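Capsule biosynthesis protein capD (Bacillus anthracis, PDB 3G9K) cleaves the poly-gamma-D-glutamate capsule of the anthrax bacillus and, as a transpeptidase, joins it by an amide bond to meso-diaminopimelic acid in the peptidoglycan. Local coordinates at residues A[175-178]-A[179-182]; A[254-257]-A[258-261]. One frame throughout, in Å; residues are numbered along the deposited sequence.

Contact 1. Residues A[175-178]-A[179-182]; sequences QTDL and ARTL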
ATOM      1  N   GLN A 175      -8.123 -12.354 -18.994  1.00 20.86           N
ATOM      2  CA  GLN A 175      -6.635 -12.349 -19.000  1.00 20.52           C
ATOM      3  C   GLN A 175      -6.055 -13.776 -19.049  1.00 20.19           C
ATOM      4  O   GLN A 175      -5.513 -14.302 -18.056  1.00 18.45           O
ATOM      5  CB  GLN A 175      -6.079 -11.564 -17.776  1.00 20.23           C
ATOM      6  CG  GLN A 175      -6.366 -10.062 -17.798  1.00 19.72           C
ATOM      7  CD  GLN A 175      -5.877  -9.331 -16.580  1.00 20.30           C
ATOM      8  OE1 GLN A 175      -4.785  -8.762 -16.569  1.00 19.61           O
ATOM      9  NE2 GLN A 175      -6.697  -9.331 -15.545  1.00 15.44           N
ATOM     10  N   THR A 176      -6.160 -14.378 -20.234  1.00 20.27           N
ATOM     11  CA  THR A 176      -5.738 -15.734 -20.496  1.00 21.32           C
ATOM     12  C   THR A 176      -4.265 -16.040 -20.253  1.00 21.28           C
ATOM     13  O   THR A 176      -3.958 -17.035 -19.610  1.00 21.39           O
ATOM     14  CB  THR A 176      -6.109 -16.122 -21.909  1.00 22.26           C
ATOM     15  OG1 THR A 176      -7.535 -16.020 -22.013  1.00 23.40           O
ATOM     16  CG2 THR A 176      -5.652 -17.543 -22.219  1.00 23.72           C
ATOM     17  N   ASP A 177      -3.367 -15.191 -20.745  1.00 21.95           N
ATOM     18  CA  ASP A 177      -1.927 -15.324 -20.486  1.00 21.64           C
ATOM     19  C   ASP A 177      -1.633 -15.315 -18.996  1.00 20.47           C
ATOM     20  O   ASP A 177      -0.854 -16.155 -18.522  1.00 21.10           O
ATOM     21  CB  ASP A 177      -1.098 -14.203 -21.144  1.00 22.17           C
ATOM     22  CG  ASP A 177      -1.108 -14.243 -22.680  1.00 26.24           C
ATOM     23  OD1 ASP A 177      -1.611 -15.198 -23.274  1.00 27.06           O
ATOM     24  OD2 ASP A 177      -0.531 -13.314 -23.294  1.00 31.70           O
ATOM     25  N   LEU A 178      -2.224 -14.372 -18.260  1.00 19.49           N
ATOM     26  CA  LEU A 178      -2.048 -14.312 -16.812  1.00 19.17           C
ATOM     27  C   LEU A 178      -2.586 -15.553 -16.092  1.00 18.30           C
ATOM     28  O   LEU A 178      -1.978 -16.011 -15.118  1.00 18.19           O
ATOM     29  CB  LEU A 178      -2.658 -13.019 -16.204  1.00 17.56           C
ATOM     30  CG  LEU A 178      -2.540 -12.754 -14.697  1.00 19.47           C
ATOM     31  CD1 LEU A 178      -1.068 -12.738 -14.235  1.00 16.36           C
ATOM     32  CD2 LEU A 178      -3.261 -11.411 -14.323  1.00 19.26           C
ATOM     33  N   ALA A 179      -3.757 -16.050 -16.515  1.00 18.90           N
ATOM     34  CA  ALA A 179      -4.275 -17.309 -15.958  1.00 19.22           C
ATOM     35  C   ALA A 179      -3.262 -18.431 -16.118  1.00 18.76           C
ATOM     36  O   ALA A 179      -2.975 -19.119 -15.179  1.00 19.81           O
ATOM     37  CB  ALA A 179      -5.607 -17.674 -16.563  1.00 17.34           C
ATOM     38  N   ARG A 180      -2.674 -18.566 -17.299  1.00 20.11           N
ATOM     39  CA  ARG A 180      -1.631 -19.551 -17.530  1.00 19.57           C
ATOM     40  C   ARG A 180      -0.498 -19.413 -16.538  1.00 18.55           C
ATOM     41  O   ARG A 180      -0.086 -20.414 -15.925  1.00 17.68           O
ATOM     42  CB  ARG A 180      -1.092 -19.439 -18.958  1.00 19.91           C
ATOM     43  CG  ARG A 180      -0.145 -20.564 -19.343  1.00 20.78           C
ATOM     44  CD  ARG A 180       0.242 -20.453 -20.828  1.00 23.99           C
ATOM     45  NE  ARG A 180      -0.962 -20.324 -21.654  1.00 28.68           N
ATOM     46  CZ  ARG A 180      -1.311 -19.253 -22.373  1.00 30.30           C
ATOM     47  NH1 ARG A 180      -0.558 -18.164 -22.436  1.00 31.46           N
ATOM     48  NH2 ARG A 180      -2.448 -19.282 -23.056  1.00 31.11           N
ATOM     49  N   THR A 181       0.013 -18.187 -16.361  1.00 17.67           N
ATOM     50  CA  THR A 181       1.103 -17.955 -15.431  1.00 17.02           C
ATOM     51  C   THR A 181       0.695 -18.329 -14.022  1.00 17.23           C
ATOM     52  O   THR A 181       1.446 -18.997 -13.308  1.00 16.07           O
ATOM     53  CB  THR A 181       1.619 -16.485 -15.490  1.00 16.59           C
ATOM     54  OG1 THR A 181       2.030 -16.192 -16.839  1.00 18.14           O
ATOM     55  CG2 THR A 181       2.822 -16.193 -14.461  1.00 15.79           C
ATOM     56  N   LEU A 182      -0.470 -17.849 -13.604  1.00 16.74           N
ATOM     57  CA  LEU A 182      -0.954 -18.123 -12.249  1.00 17.07           C
ATOM     58  C   LEU A 182      -1.173 -19.660 -12.043  1.00 17.54           C
ATOM     59  O   LEU A 182      -0.852 -20.195 -10.997  1.00 16.91           O
ATOM     60  CB  LEU A 182      -2.237 -17.335 -11.964  1.00 17.16           C
ATOM     61  CG  LEU A 182      -2.146 -15.812 -11.914  1.00 15.61           C
ATOM     62  CD1 LEU A 182      -3.479 -15.186 -11.623  1.00 16.37           C
ATOM     63  CD2 LEU A 182      -1.112 -15.314 -10.824  1.00 14.21           C
TER
HETATM   64  O   HOH W   1       1.244 -16.621 -20.409  1.00 33.51           O
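Asp-177 and Arg-180 form an i to i+3 salt bridge across the amphipathic first turn of helix 176-188, on its exposed side, while Leu-178 and Leu-182 meet on its buried side. With chi1 at -171° the arginine has CG anti to its own N, heading toward the N-terminal end of the helix, and a bend at chi3 turns the guanidinium in toward Asp-177. NH1 of Arg-180 reaches OD1 of Asp-177 at 3.3 Å from above the carboxylate plane, the two flat groups being turned 54° apart. A water that donates to Asp-177 O (2.9 Å) accepts a weak bond from the same NH1. NH2 of Arg-180 lies 3.7 Å from CG2 of Thr-176. On the inner side CD1 of Leu-178 rests 4.0 Å from CG of Leu-182. Main-chain bonds from Ala-179 N to Gln-175 O (2.9 Å) and from Leu-182 N to Leu-178 O (2.8 Å) hold the turn. Gln-175, the N-cap residue, sends NE2 to Val-57 O, and OG1 of Thr-181 bonds to Ala-31 O of the other chain. The long, tilted ion pair suggests a modest electrostatic tether, whereas the leucine face packs the helix on helix 44-58, with Leu-182 also touching Ile-128 of helix 120-133.

Contact 2. Residues A[254-257]-A[258-261]; sequences KKEV and YKDV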
ATOM      1  N   LYS A 254       3.218  16.238  20.100  1.00 33.47           N
ATOM      2  CA  LYS A 254       4.000  17.083  21.030  1.00 34.29           C
ATOM      3  C   LYS A 254       3.788  18.559  20.765  1.00 35.75           C
ATOM      4  O   LYS A 254       3.700  19.367  21.682  1.00 36.98           O
ATOM      5  CB  LYS A 254       5.491  16.790  20.878  1.00 34.41           C
ATOM      6  CG  LYS A 254       6.317  17.419  21.968  1.00 34.00           C
ATOM      7  CD  LYS A 254       7.765  17.008  21.925  1.00 35.43           C
ATOM      8  CE  LYS A 254       8.534  17.658  23.100  1.00 36.20           C
ATOM      9  NZ  LYS A 254       9.926  17.942  22.702  1.00 37.65           N
ATOM     10  N   LYS A 255       3.721  18.914  19.496  1.00 37.17           N
ATOM     11  CA  LYS A 255       3.516  20.292  19.100  1.00 37.92           C
ATOM     12  C   LYS A 255       2.035  20.664  19.143  1.00 38.16           C
ATOM     13  O   LYS A 255       1.675  21.804  18.877  1.00 38.88           O
ATOM     14  CB  LYS A 255       4.133  20.514  17.728  1.00 37.79           C
ATOM     15  CG  LYS A 255       5.616  20.126  17.717  1.00 38.05           C
ATOM     16  CD  LYS A 255       6.356  20.728  16.542  1.00 39.08           C
ATOM     17  CE  LYS A 255       7.690  20.032  16.298  1.00 39.93           C
ATOM     18  NZ  LYS A 255       8.736  21.027  15.929  1.00 41.04           N
ATOM     19  N   GLU A 256       1.179  19.715  19.514  1.00 38.51           N
ATOM     20  CA  GLU A 256      -0.255  19.972  19.703  1.00 38.97           C
ATOM     21  C   GLU A 256      -0.875  20.724  18.526  1.00 38.45           C
ATOM     22  O   GLU A 256      -1.654  21.666  18.713  1.00 37.89           O
ATOM     23  CB  GLU A 256      -0.496  20.753  20.992  1.00 39.07           C
ATOM     24  CG  GLU A 256      -0.086  20.001  22.237  1.00 40.83           C
ATOM     25  CD  GLU A 256      -0.219  20.855  23.476  1.00 41.94           C
ATOM     26  OE1 GLU A 256       0.287  22.007  23.467  1.00 46.79           O
ATOM     27  OE2 GLU A 256      -0.835  20.377  24.454  1.00 45.83           O
ATOM     28  N   VAL A 257      -0.527  20.298  17.313  1.00 38.07           N
ATOM     29  CA  VAL A 257      -1.025  20.948  16.109  1.00 37.68           C
ATOM     30  C   VAL A 257      -2.531  20.837  15.980  1.00 37.42           C
ATOM     31  O   VAL A 257      -3.154  21.646  15.297  1.00 37.60           O
ATOM     32  CB  VAL A 257      -0.389  20.375  14.843  1.00 37.71           C
ATOM     33  CG1 VAL A 257       1.073  20.703  14.822  1.00 37.58           C
ATOM     34  CG2 VAL A 257      -0.618  18.859  14.765  1.00 36.83           C
ATOM     35  N   TYR A 258      -3.115  19.835  16.637  1.00 37.44           N
ATOM     36  CA  TYR A 258      -4.560  19.651  16.604  1.00 37.58           C
ATOM     37  C   TYR A 258      -5.315  20.864  17.169  1.00 37.52           C
ATOM     38  O   TYR A 258      -6.427  21.153  16.737  1.00 37.33           O
ATOM     39  CB  TYR A 258      -4.982  18.403  17.370  1.00 37.05           C
ATOM     40  CG  TYR A 258      -6.462  18.144  17.232  1.00 36.92           C
ATOM     41  CD1 TYR A 258      -6.990  17.657  16.035  1.00 36.96           C
ATOM     42  CD2 TYR A 258      -7.344  18.440  18.272  1.00 37.44           C
ATOM     43  CE1 TYR A 258      -8.364  17.426  15.892  1.00 37.38           C
ATOM     44  CE2 TYR A 258      -8.722  18.220  18.139  1.00 36.56           C
ATOM     45  CZ  TYR A 258      -9.224  17.716  16.949  1.00 37.43           C
ATOM     46  OH  TYR A 258     -10.582  17.490  16.820  1.00 36.17           O
ATOM     47  N   LYS A 259      -4.710  21.548  18.139  1.00 37.90           N
ATOM     48  CA  LYS A 259      -5.289  22.795  18.686  1.00 38.71           C
ATOM     49  C   LYS A 259      -5.523  23.858  17.594  1.00 38.79           C
ATOM     50  O   LYS A 259      -6.377  24.725  17.756  1.00 38.99           O
ATOM     51  CB  LYS A 259      -4.406  23.347  19.815  1.00 38.49           C
ATOM     52  CG  LYS A 259      -4.424  22.483  21.100  1.00 39.25           C
ATOM     53  CD  LYS A 259      -3.579  23.095  22.233  1.00 39.57           C
ATOM     54  CE  LYS A 259      -3.881  22.443  23.587  1.00 40.51           C
ATOM     55  NZ  LYS A 259      -2.955  22.858  24.702  1.00 41.25           N
ATOM     56  N   ASP A 260      -4.781  23.784  16.484  1.00 39.16           N
ATOM     57  CA  ASP A 260      -4.987  24.670  15.319  1.00 39.57           C
ATOM     58  C   ASP A 260      -5.812  24.071  14.172  1.00 39.78           C
ATOM     59  O   ASP A 260      -5.848  24.647  13.083  1.00 39.41           O
ATOM     60  CB  ASP A 260      -3.632  25.090  14.744  1.00 39.61           C
ATOM     61  CG  ASP A 260      -2.691  25.632  15.798  1.00 40.59           C
ATOM     62  OD1 ASP A 260      -3.021  26.663  16.418  1.00 42.22           O
ATOM     63  OD2 ASP A 260      -1.618  25.026  16.005  1.00 41.90           O
ATOM     64  N   VAL A 261      -6.481  22.939  14.393  1.00 40.14           N
ATOM     65  CA  VAL A 261      -7.118  22.209  13.278  1.00 40.46           C
ATOM     66  C   VAL A 261      -8.219  23.015  12.557  1.00 41.03           C
ATOM     67  O   VAL A 261      -8.452  22.837  11.359  1.00 41.64           O
ATOM     68  CB  VAL A 261      -7.666  20.817  13.722  1.00 40.70           C
ATOM     69  CG1 VAL A 261      -8.846  20.963  14.682  1.00 39.14           C
ATOM     70  CG2 VAL A 261      -8.060  19.989  12.508  1.00 39.99           C
TER
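Glu-256 and Lys-259 each turn CG anti to the carbonyl carbon (chi1 -63° and -70°), and both chains run on extended, which lays them side by side, pointing the same way. Their ends meet in a salt bridge whose hydrogen bond, NZ of Lys-259 to OE2 of Glu-256 at 3.3 Å, is weak; OE1 is 3.6 Å from NZ. Farther back, CD of Lys-259 is 4.1 Å from CB of Glu-256, so the aliphatic parts also touch at one point. The backbone beneath is a short 3-10 segment. Lys-259 N donates to Glu-256 O at 3.1 Å and Asp-260 N to Val-257 O at 2.9 Å; in both bonds the donor sits well above the carbonyl plane. A third i to i+3 bond joins Val-261 N to Tyr-258 O, and CG1 of Val-261 stands 3.8 Å over one face of the Tyr-258 ring, near its rim. That ring stacks with His-95 of the other chain, while OD2 of Asp-260 is salt-bridged to Lys-270. Val-257 turns inward against Met-271 and Ile-274 of helix 264-284. Glu-256, at positive phi, ends helix 242-254 in a Schellman motif, and the 3-10 turn that follows makes this a compact helix-to-helix connection.

In the fold
This chain is the N-terminal piece of a gamma-glutamyltransferase-family proenzyme that matures into two polypeptides. From its N terminus it passes helices 28-39 and 44-58, two strands of the four-stranded antiparallel sheet and helix 120-133 before contact 1, at the start of helix 176-188. It then adds strands 219-228 and 231-235 and follows helix 242-254 to contact 2. Both contacts are local, so neither closes a long loop; they come in series, without nesting or crossing. The centres of contact 1 and contact 2 are 51 Å apart, on opposite sides of the chain's centre. Contact 1 ties helix 176-188 to helices 44-58 and 120-133; contact 2 links helices 242-254 and 264-284. Each also touches the other protein chain.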